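Local coordinates for protein small COPII coat GTPase SAR1 (Encephalitozoon cuniculi, PDB 6VS4) that belongs to the ARF-related small GTPases of the COPII coat and carries GDP and magnesium on a P-loop nucleotide-binding domain, at residues F23-F31 and G196-A206; V56-V66 and I78-V87. All blocks are in the same frame, centred on the assembly; numbering follows the deposited sequence.

In the fold
Interaction 1 joins the end half of helix 9-33 to the loop that leads into helix 204-223. Interaction 2 joins the end of helix 52-59 and the loop after it to the hairpin of strands 75-80 and 83-90. Their centres lie about 15 Å apart, and they meet where Phe28 packs on Leu59 and Asn199 on Lys58. Interaction 2 is the more buried and is built mainly from branched aliphatic side chains. Interaction 1 is partly buried and relies on aromatic rings around an asparagine. Waters bridge side chains in interaction 1 and largely backbone groups in interaction 2. Two other subunits reach interaction 1, whereas interaction 2 is touched by no other chain of the assembly.

Interaction 1 of 2, residues F23-F31 and G196-A206; sequences FYEKVFQNF and GSANSITGPLA
Gly196 O lies 3.6 Å from Tyr24 CE2 and accepts two N-H groups of Asn199, the backbone N and the side-chain ND2. Both come from the same face of the carbonyl plane, with Asn199 ND2 at 3.2 Å from Gly196 O. This bond helps hold the Asn199 amide in place against Tyr24, Glu25 and Phe28 of helix 9-33. Its plane is turned 87° from the Tyr24 ring, and Asn199 CB meets that ring at its edge. The tyrosine reaches on along the loop, where Tyr24 OH sits 3.3 Å from Ser200 CB. Glu25 CG meets Asn199 ND2, and Asn199 OD1 is 3.5 Å from Phe28 CD2. One water links OD1 to Gln29 NE2. Another accepts from ND2 and makes a weak bond to Glu25 OE2.

Phe28 fits closely against the loop backbone. Phe28 CB is 3.2 Å from Asn199 O. With CG anti to the backbone N (chi1 176°), the ring extends along the loop toward the start of helix 204-223, and Phe28 CZ comes within 3.9 Å of Leu205 CD2. Ala206 CB lies at the edge of the same ring. One turn further, Phe31 offers a face to Ile201. The Ile201 CB stands 4.1 Å from the Phe31 ring centroid, only 17° off the normal, and CG2 packs on Phe31 CB and Val27 CG1.

Gln10 of a second subunit hydrogen-bonds Tyr24 O, Asn199 O and Ile201 N at this seam. The loop then makes a type I turn from Ser200 to Gly203, within which Ser200 OG accepts from Thr202 N in an ST turn, and Gly203 is the N-cap of helix 204-223. The arrangement fits an ARF-family domain, with the N-terminal helix laid against the loop between the last strand and the C-terminal helix.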
loop_
_atom_site.group_PDB
_atom_site.type_symbol
_atom_site.label_atom_id
_atom_site.label_comp_id
_atom_site.label_asym_id
_atom_site.label_seq_id
_atom_site.Cartn_x
_atom_site.Cartn_y
_atom_site.Cartn_z
ATOM N N PHE A 23 -1.713 -7.345 -5.653
ATOM C CA PHE A 23 -0.862 -8.165 -4.802
ATOM C C PHE A 23 -1.647 -9.334 -4.215
ATOM O O PHE A 23 -1.202 -10.487 -4.261
ATOM C CB PHE A 23 -0.294 -7.266 -3.696
ATOM C CG PHE A 23 0.847 -7.857 -2.925
ATOM C CD1 PHE A 23 1.284 -9.151 -3.155
ATOM C CD2 PHE A 23 1.487 -7.099 -1.955
ATOM C CE1 PHE A 23 2.344 -9.676 -2.434
ATOM C CE2 PHE A 23 2.544 -7.614 -1.233
ATOM C CZ PHE A 23 2.972 -8.907 -1.473
ATOM N N TYR A 24 -2.850 -9.053 -3.714
ATOM C CA TYR A 24 -3.715 -10.085 -3.163
ATOM C C TYR A 24 -3.986 -11.171 -4.195
ATOM O O TYR A 24 -3.907 -12.365 -3.889
ATOM C CB TYR A 24 -5.016 -9.430 -2.696
ATOM C CG TYR A 24 -5.892 -10.241 -1.769
ATOM C CD1 TYR A 24 -5.807 -10.086 -0.392
ATOM C CD2 TYR A 24 -6.850 -11.122 -2.276
ATOM C CE1 TYR A 24 -6.620 -10.810 0.461
ATOM C CE2 TYR A 24 -7.665 -11.852 -1.436
ATOM C CZ TYR A 24 -7.549 -11.692 -0.072
ATOM O OH TYR A 24 -8.365 -12.423 0.755
ATOM N N GLU A 25 -4.239 -10.771 -5.442
ATOM C CA GLU A 25 -4.497 -11.751 -6.491
ATOM C C GLU A 25 -3.243 -12.537 -6.837
ATOM O O GLU A 25 -3.320 -13.733 -7.141
ATOM C CB GLU A 25 -5.060 -11.062 -7.732
ATOM C CG GLU A 25 -6.483 -10.557 -7.556
ATOM C CD GLU A 25 -6.881 -9.533 -8.607
ATOM O OE1 GLU A 25 -6.070 -9.283 -9.528
ATOM O OE2 GLU A 25 -8.014 -9.002 -8.523
ATOM N N LYS A 26 -2.082 -11.874 -6.823
ATOM C CA LYS A 26 -0.834 -12.550 -7.166
ATOM C C LYS A 26 -0.537 -13.685 -6.198
ATOM O O LYS A 26 -0.102 -14.764 -6.614
ATOM C CB LYS A 26 0.320 -11.545 -7.170
ATOM C CG LYS A 26 1.662 -12.139 -7.588
ATOM C CD LYS A 26 1.664 -12.492 -9.067
ATOM C CE LYS A 26 3.039 -12.921 -9.552
ATOM N NZ LYS A 26 3.369 -14.322 -9.187
ATOM N N VAL A 27 -0.820 -13.480 -4.908
ATOM C CA VAL A 27 -0.596 -14.527 -3.914
ATOM C C VAL A 27 -1.443 -15.753 -4.231
ATOM O O VAL A 27 -0.975 -16.893 -4.125
ATOM C CB VAL A 27 -0.881 -13.990 -2.500
ATOM C CG1 VAL A 27 -0.873 -15.126 -1.495
ATOM C CG2 VAL A 27 0.158 -12.956 -2.119
ATOM N N PHE A 28 -2.693 -15.539 -4.644
ATOM C CA PHE A 28 -3.540 -16.661 -5.026
ATOM C C PHE A 28 -2.958 -17.400 -6.220
ATOM O O PHE A 28 -2.840 -18.628 -6.202
ATOM C CB PHE A 28 -4.953 -16.159 -5.325
ATOM C CG PHE A 28 -5.889 -17.227 -5.827
ATOM C CD1 PHE A 28 -6.425 -18.172 -4.965
ATOM C CD2 PHE A 28 -6.264 -17.259 -7.161
ATOM C CE1 PHE A 28 -7.296 -19.139 -5.429
ATOM C CE2 PHE A 28 -7.145 -18.225 -7.630
ATOM C CZ PHE A 28 -7.656 -19.169 -6.767
ATOM N N GLN A 29 -2.532 -16.659 -7.246
ATOM C CA GLN A 29 -1.944 -17.284 -8.428
ATOM C C GLN A 29 -0.700 -18.086 -8.070
ATOM O O GLN A 29 -0.484 -19.178 -8.605
ATOM C CB GLN A 29 -1.616 -16.217 -9.470
ATOM C CG GLN A 29 -2.847 -15.648 -10.169
ATOM C CD GLN A 29 -2.600 -14.275 -10.754
ATOM O OE1 GLN A 29 -1.481 -13.948 -11.135
ATOM N NE2 GLN A 29 -3.651 -13.469 -10.845
ATOM N N ASN A 30 0.138 -17.550 -7.176
ATOM C CA ASN A 30 1.329 -18.273 -6.744
ATOM C C ASN A 30 0.969 -19.512 -5.941
ATOM O O ASN A 30 1.550 -20.583 -6.145
ATOM C CB ASN A 30 2.192 -17.367 -5.871
ATOM C CG ASN A 30 3.055 -16.432 -6.668
ATOM O OD1 ASN A 30 2.834 -16.228 -7.860
ATOM N ND2 ASN A 30 4.058 -15.853 -6.012
ATOM N N PHE A 31 0.007 -19.387 -5.027
ATOM C CA PHE A 31 -0.364 -20.515 -4.188
ATOM C C PHE A 31 -0.882 -21.675 -5.025
ATOM O O PHE A 31 -0.503 -22.831 -4.806
ATOM C CB PHE A 31 -1.413 -20.070 -3.170
ATOM C CG PHE A 31 -2.197 -21.201 -2.572
ATOM C CD1 PHE A 31 -1.738 -21.849 -1.437
ATOM C CD2 PHE A 31 -3.393 -21.614 -3.139
ATOM C CE1 PHE A 31 -2.459 -22.889 -0.878
ATOM C CE2 PHE A 31 -4.113 -22.655 -2.590
ATOM C CZ PHE A 31 -3.647 -23.292 -1.456
ATOM N N GLY A 196 -13.687 -10.708 -4.916
ATOM C CA GLY A 196 -12.283 -10.509 -4.606
ATOM C C GLY A 196 -11.789 -11.419 -3.503
ATOM O O GLY A 196 -10.622 -11.835 -3.513
ATOM N N SER A 197 -12.664 -11.733 -2.538
ATOM C CA SER A 197 -12.330 -12.648 -1.453
ATOM C C SER A 197 -12.125 -14.076 -1.936
ATOM O O SER A 197 -11.547 -14.887 -1.202
ATOM C CB SER A 197 -13.423 -12.621 -0.385
ATOM O OG SER A 197 -14.696 -12.873 -0.957
ATOM N N ALA A 198 -12.581 -14.407 -3.144
ATOM C CA ALA A 198 -12.313 -15.731 -3.691
ATOM C C ALA A 198 -10.824 -15.973 -3.933
ATOM O O ALA A 198 -10.425 -17.126 -4.134
ATOM C CB ALA A 198 -13.105 -15.932 -4.984
ATOM N N ASN A 199 -10.002 -14.923 -3.923
ATOM C CA ASN A 199 -8.553 -15.049 -4.040
ATOM C C ASN A 199 -7.874 -15.406 -2.719
ATOM O O ASN A 199 -6.646 -15.553 -2.693
ATOM C CB ASN A 199 -7.948 -13.753 -4.590
ATOM C CG ASN A 199 -8.314 -13.506 -6.041
ATOM O OD1 ASN A 199 -7.840 -14.192 -6.941
ATOM N ND2 ASN A 199 -9.146 -12.502 -6.273
ATOM N N SER A 200 -8.623 -15.526 -1.625
ATOM C CA SER A 200 -8.030 -15.873 -0.340
ATOM C C SER A 200 -7.529 -17.309 -0.352
ATOM O O SER A 200 -8.291 -18.239 -0.641
ATOM C CB SER A 200 -9.051 -15.692 0.781
ATOM O OG SER A 200 -8.611 -16.350 1.960
ATOM N N ILE A 201 -6.247 -17.502 -0.011
ATOM C CA ILE A 201 -5.674 -18.847 -0.059
ATOM C C ILE A 201 -6.132 -19.727 1.092
ATOM O O ILE A 201 -5.731 -20.895 1.163
ATOM C CB ILE A 201 -4.133 -18.809 -0.112
ATOM C CG1 ILE A 201 -3.545 -18.265 1.182
ATOM C CG2 ILE A 201 -3.665 -17.969 -1.290
ATOM C CD1 ILE A 201 -2.050 -18.281 1.165
ATOM N N THR A 202 -6.993 -19.222 1.973
ATOM C CA THR A 202 -7.711 -20.052 2.931
ATOM C C THR A 202 -9.214 -20.040 2.682
ATOM O O THR A 202 -9.968 -20.593 3.488
ATOM C CB THR A 202 -7.422 -19.609 4.367
ATOM O OG1 THR A 202 -7.852 -18.256 4.544
ATOM C CG2 THR A 202 -5.937 -19.732 4.687
ATOM N N GLY A 203 -9.670 -19.410 1.601
ATOM C CA GLY A 203 -11.072 -19.402 1.259
ATOM C C GLY A 203 -11.494 -20.685 0.574
ATOM O O GLY A 203 -10.671 -21.530 0.171
ATOM N N PRO A 204 -12.810 -20.856 0.433
ATOM C CA PRO A 204 -13.328 -22.106 -0.148
ATOM C C PRO A 204 -12.752 -22.446 -1.511
ATOM O O PRO A 204 -12.434 -23.616 -1.763
ATOM C CB PRO A 204 -14.845 -21.862 -0.202
ATOM C CG PRO A 204 -15.022 -20.385 -0.067
ATOM C CD PRO A 204 -13.897 -19.943 0.821
ATOM N N LEU A 205 -12.618 -21.467 -2.405
ATOM C CA LEU A 205 -12.063 -21.752 -3.725
ATOM C C LEU A 205 -10.665 -22.346 -3.612
ATOM O O LEU A 205 -10.360 -23.369 -4.242
ATOM C CB LEU A 205 -12.053 -20.482 -4.574
ATOM C CG LEU A 205 -11.614 -20.653 -6.023
ATOM C CD1 LEU A 205 -12.542 -21.637 -6.762
ATOM C CD2 LEU A 205 -11.550 -19.301 -6.730
ATOM N N ALA A 206 -9.805 -21.735 -2.783
ATOM C CA ALA A 206 -8.450 -22.257 -2.605
ATOM C C ALA A 206 -8.455 -23.586 -1.857
ATOM O O ALA A 206 -7.664 -24.484 -2.175
ATOM C CB ALA A 206 -7.580 -21.242 -1.864
HETATM O O HOH W 1 -9.883 -11.794 -9.387
HETATM O O HOH W 2 -6.589 -13.592 -9.886
#

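Interaction 2 of 2, residues V56-V66 and I78-V87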
loop_
_atom_site.group_PDB
_atom_site.type_symbol
_atom_site.label_atom_id
_atom_site.label_comp_id
_atom_site.label_asym_id
_atom_site.label_seq_id
_atom_site.Cartn_x
_atom_site.Cartn_y
_atom_site.Cartn_z
ATOM N N VAL A 56 -10.449 -20.056 -14.774
ATOM C CA VAL A 56 -9.119 -20.300 -15.317
ATOM C C VAL A 56 -8.389 -18.981 -15.544
ATOM O O VAL A 56 -7.179 -18.876 -15.303
ATOM C CB VAL A 56 -9.217 -21.152 -16.594
ATOM C CG1 VAL A 56 -7.859 -21.306 -17.240
ATOM C CG2 VAL A 56 -9.785 -22.531 -16.247
ATOM N N ASN A 57 -9.116 -17.945 -15.972
ATOM C CA ASN A 57 -8.524 -16.617 -16.061
ATOM C C ASN A 57 -8.087 -16.113 -14.694
ATOM O O ASN A 57 -7.127 -15.342 -14.593
ATOM C CB ASN A 57 -9.507 -15.640 -16.706
ATOM C CG ASN A 57 -9.679 -15.888 -18.188
ATOM O OD1 ASN A 57 -8.885 -16.600 -18.801
ATOM N ND2 ASN A 57 -10.716 -15.294 -18.776
ATOM N N LYS A 58 -8.769 -16.543 -13.634
ATOM C CA LYS A 58 -8.382 -16.140 -12.290
ATOM C C LYS A 58 -7.072 -16.794 -11.864
ATOM O O LYS A 58 -6.285 -16.181 -11.138
ATOM C CB LYS A 58 -9.508 -16.492 -11.314
ATOM C CG LYS A 58 -9.451 -15.778 -9.983
ATOM C CD LYS A 58 -10.681 -16.074 -9.134
ATOM C CE LYS A 58 -10.946 -14.924 -8.161
ATOM N NZ LYS A 58 -11.434 -13.704 -8.900
ATOM N N LEU A 59 -6.804 -18.012 -12.337
ATOM C CA LEU A 59 -5.625 -18.757 -11.917
ATOM C C LEU A 59 -4.376 -18.362 -12.688
ATOM O O LEU A 59 -3.269 -18.478 -12.159
ATOM C CB LEU A 59 -5.865 -20.256 -12.085
ATOM C CG LEU A 59 -7.057 -20.845 -11.335
ATOM C CD1 LEU A 59 -7.340 -22.255 -11.820
ATOM C CD2 LEU A 59 -6.802 -20.832 -9.846
ATOM N N LYS A 60 -4.525 -17.899 -13.922
ATOM C CA LYS A 60 -3.383 -17.713 -14.799
ATOM C C LYS A 60 -2.666 -16.398 -14.508
ATOM O O LYS A 60 -3.252 -15.438 -14.000
ATOM C CB LYS A 60 -3.834 -17.763 -16.261
ATOM C CG LYS A 60 -4.475 -16.486 -16.766
ATOM C CD LYS A 60 -5.020 -16.656 -18.171
ATOM C CE LYS A 60 -5.192 -15.307 -18.850
ATOM N NZ LYS A 60 -3.957 -14.926 -19.613
ATOM N N SER A 61 -1.373 -16.373 -14.819
ATOM C CA SER A 61 -0.582 -15.146 -14.816
ATOM C C SER A 61 -0.559 -14.619 -16.245
ATOM O O SER A 61 -0.006 -15.266 -17.141
ATOM C CB SER A 61 0.839 -15.393 -14.303
ATOM O OG SER A 61 0.877 -15.542 -12.894
ATOM N N ASP A 62 -1.151 -13.442 -16.455
ATOM C CA ASP A 62 -1.276 -12.896 -17.803
ATOM C C ASP A 62 0.076 -12.714 -18.483
ATOM O O ASP A 62 0.128 -12.592 -19.712
ATOM C CB ASP A 62 -2.039 -11.572 -17.757
ATOM C CG ASP A 62 -3.337 -11.680 -16.976
ATOM O OD1 ASP A 62 -3.307 -11.470 -15.743
ATOM O OD2 ASP A 62 -4.383 -11.994 -17.584
ATOM N N SER A 63 1.167 -12.709 -17.715
ATOM C CA SER A 63 2.498 -12.501 -18.275
ATOM C C SER A 63 3.072 -13.780 -18.878
ATOM O O SER A 63 3.660 -13.750 -19.964
ATOM C CB SER A 63 3.435 -11.954 -17.196
ATOM O OG SER A 63 3.243 -12.629 -15.964
ATOM N N THR A 64 2.940 -14.908 -18.176
ATOM C CA THR A 64 3.629 -16.131 -18.565
ATOM C C THR A 64 2.739 -17.206 -19.181
ATOM O O THR A 64 3.258 -18.067 -19.897
ATOM C CB THR A 64 4.360 -16.730 -17.350
ATOM O OG1 THR A 64 3.411 -17.114 -16.349
ATOM C CG2 THR A 64 5.302 -15.706 -16.753
ATOM N N ASP A 65 1.432 -17.193 -18.924
ATOM C CA ASP A 65 0.547 -18.276 -19.338
ATOM C C ASP A 65 -0.292 -17.858 -20.540
ATOM O O ASP A 65 -0.911 -16.789 -20.534
ATOM C CB ASP A 65 -0.340 -18.701 -18.171
ATOM C CG ASP A 65 0.454 -18.887 -16.890
ATOM O OD1 ASP A 65 1.561 -19.466 -16.955
ATOM O OD2 ASP A 65 -0.022 -18.447 -15.823
ATOM N N VAL A 66 -0.333 -18.714 -21.558
ATOM C CA VAL A 66 -0.933 -18.386 -22.846
ATOM C C VAL A 66 -1.891 -19.502 -23.250
ATOM O O VAL A 66 -1.511 -20.680 -23.275
ATOM C CB VAL A 66 0.153 -18.185 -23.924
ATOM C CG1 VAL A 66 -0.461 -17.954 -25.287
ATOM C CG2 VAL A 66 1.057 -17.025 -23.544
ATOM N N ILE A 78 -4.890 -24.301 -21.502
ATOM C CA ILE A 78 -3.799 -23.420 -21.096
ATOM C C ILE A 78 -2.955 -24.139 -20.052
ATOM O O ILE A 78 -3.482 -24.816 -19.162
ATOM C CB ILE A 78 -4.328 -22.073 -20.557
ATOM C CG1 ILE A 78 -3.165 -21.159 -20.153
ATOM C CG2 ILE A 78 -5.252 -22.305 -19.379
ATOM C CD1 ILE A 78 -3.605 -19.817 -19.635
ATOM N N GLU A 79 -1.642 -23.999 -20.169
ATOM C CA GLU A 79 -0.710 -24.564 -19.204
ATOM C C GLU A 79 -0.348 -23.491 -18.188
ATOM O O GLU A 79 0.266 -22.479 -18.540
ATOM C CB GLU A 79 0.543 -25.086 -19.898
ATOM C CG GLU A 79 0.227 -26.071 -20.999
ATOM C CD GLU A 79 1.330 -27.070 -21.219
ATOM O OE1 GLU A 79 2.304 -27.062 -20.436
ATOM O OE2 GLU A 79 1.219 -27.863 -22.178
ATOM N N ILE A 80 -0.728 -23.715 -16.936
ATOM C CA ILE A 80 -0.406 -22.809 -15.841
ATOM C C ILE A 80 0.589 -23.498 -14.918
ATOM O O ILE A 80 0.192 -24.192 -13.974
ATOM C CB ILE A 80 -1.671 -22.402 -15.073
ATOM C CG1 ILE A 80 -2.712 -21.834 -16.042
ATOM C CG2 ILE A 80 -1.309 -21.425 -13.956
ATOM C CD1 ILE A 80 -4.049 -21.558 -15.395
ATOM N N GLY A 81 1.881 -23.330 -15.186
ATOM C CA GLY A 81 2.864 -24.108 -14.448
ATOM C C GLY A 81 2.646 -25.588 -14.701
ATOM O O GLY A 81 2.566 -26.041 -15.849
ATOM N N ASN A 82 2.512 -26.359 -13.624
ATOM C CA ASN A 82 2.240 -27.784 -13.758
ATOM C C ASN A 82 0.762 -28.100 -13.978
ATOM O O ASN A 82 0.416 -29.260 -14.225
ATOM C CB ASN A 82 2.752 -28.527 -12.526
ATOM C CG ASN A 82 4.245 -28.773 -12.584
ATOM O OD1 ASN A 82 4.831 -28.846 -13.665
ATOM N ND2 ASN A 82 4.868 -28.907 -11.420
ATOM N N LEU A 83 -0.113 -27.109 -13.896
ATOM C CA LEU A 83 -1.538 -27.310 -14.114
ATOM C C LEU A 83 -1.809 -27.291 -15.615
ATOM O O LEU A 83 -1.693 -26.246 -16.262
ATOM C CB LEU A 83 -2.328 -26.226 -13.385
ATOM C CG LEU A 83 -3.736 -26.517 -12.873
ATOM C CD1 LEU A 83 -4.241 -25.354 -12.040
ATOM C CD2 LEU A 83 -4.681 -26.790 -14.020
ATOM N N LYS A 84 -2.133 -28.448 -16.184
ATOM C CA LYS A 84 -2.558 -28.504 -17.581
ATOM C C LYS A 84 -4.077 -28.430 -17.568
ATOM O O LYS A 84 -4.767 -29.433 -17.361
ATOM C CB LYS A 84 -2.013 -29.749 -18.278
ATOM C CG LYS A 84 -0.466 -29.793 -18.287
ATOM C CD LYS A 84 0.118 -30.995 -19.046
ATOM C CE LYS A 84 -0.045 -32.309 -18.293
ATOM N NZ LYS A 84 0.371 -33.494 -19.106
ATOM N N ALA A 85 -4.599 -27.226 -17.771
ATOM C CA ALA A 85 -6.017 -26.959 -17.584
ATOM C C ALA A 85 -6.728 -27.145 -18.915
ATOM O O ALA A 85 -6.465 -26.412 -19.875
ATOM C CB ALA A 85 -6.249 -25.552 -17.036
ATOM N N GLN A 86 -7.605 -28.143 -18.974
ATOM C CA GLN A 86 -8.434 -28.415 -20.139
ATOM C C GLN A 86 -9.867 -28.034 -19.778
ATOM O O GLN A 86 -10.457 -28.625 -18.868
ATOM C CB GLN A 86 -8.334 -29.887 -20.535
ATOM C CG GLN A 86 -9.115 -30.274 -21.782
ATOM C CD GLN A 86 -8.365 -29.951 -23.065
ATOM O OE1 GLN A 86 -7.229 -30.391 -23.263
ATOM N NE2 GLN A 86 -8.998 -29.175 -23.941
ATOM N N VAL A 87 -10.417 -27.045 -20.478
ATOM C CA VAL A 87 -11.761 -26.545 -20.204
ATOM C C VAL A 87 -12.706 -27.071 -21.275
ATOM O O VAL A 87 -12.399 -26.995 -22.469
ATOM C CB VAL A 87 -11.779 -25.010 -20.166
ATOM C CG1 VAL A 87 -13.108 -24.514 -19.624
ATOM C CG2 VAL A 87 -10.615 -24.485 -19.345
HETATM O O HOH W 3 3.216 -21.445 -17.113
HETATM O O HOH W 4 1.161 -21.286 -20.827
HETATM O O HOH W 5 -0.302 -22.971 -22.160
#
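Strands 75-80 and 83-90 form a beta hairpin closed by a type II' turn from Ile80 to Leu83, and the chain leaving helix 52-59 comes back beside it, with Asp65 CA 5.8 Å from Ile80 CA. The hairpin belongs to the mixed sheet of the P-loop GTPase domain, and the helix packs on one face of it. Val56 spreads its two methyls over both strands. Val56 CG1 lies 3.5 Å from Ile78 CG2, and Val56 CG2 meets Val87 CG2. The Val87 side chain is in turn about 5 Å from the bound magnesium, so this packing reaches close to the nucleotide site.

Ile78 is fully extended, with CG1 opposite the backbone N (chi1 -179°). This carries Ile78 CD1 past Val56 to 3.7 Å from Asp65 CB and close to the aliphatic part of Lys60. Ile80 CD1 rests against Leu59 CB and Lys60 CB. Ile80 CG2 lies beside Asp65 OD2, 3.7 Å away, the two side chains crossing at about a right angle. Leu59 also meets Phe28 and Val32 of helix 9-33.

Polar links run along the edge of strand 75-80. Two waters join Val66 to Glu79, one from Val66 N to Glu79 O, the other from Val66 O to Glu79 N. Asp65 ties its own loop together, for Asp65 OD2 accepts from Ser61 N at 2.7 Å on its anti side, 23° out of the carboxylate plane. Its other oxygen faces the hairpin turn: a water donates to Asp65 OD1 at 2.6 Å and accepts from Gly81 N at 3.0 Å.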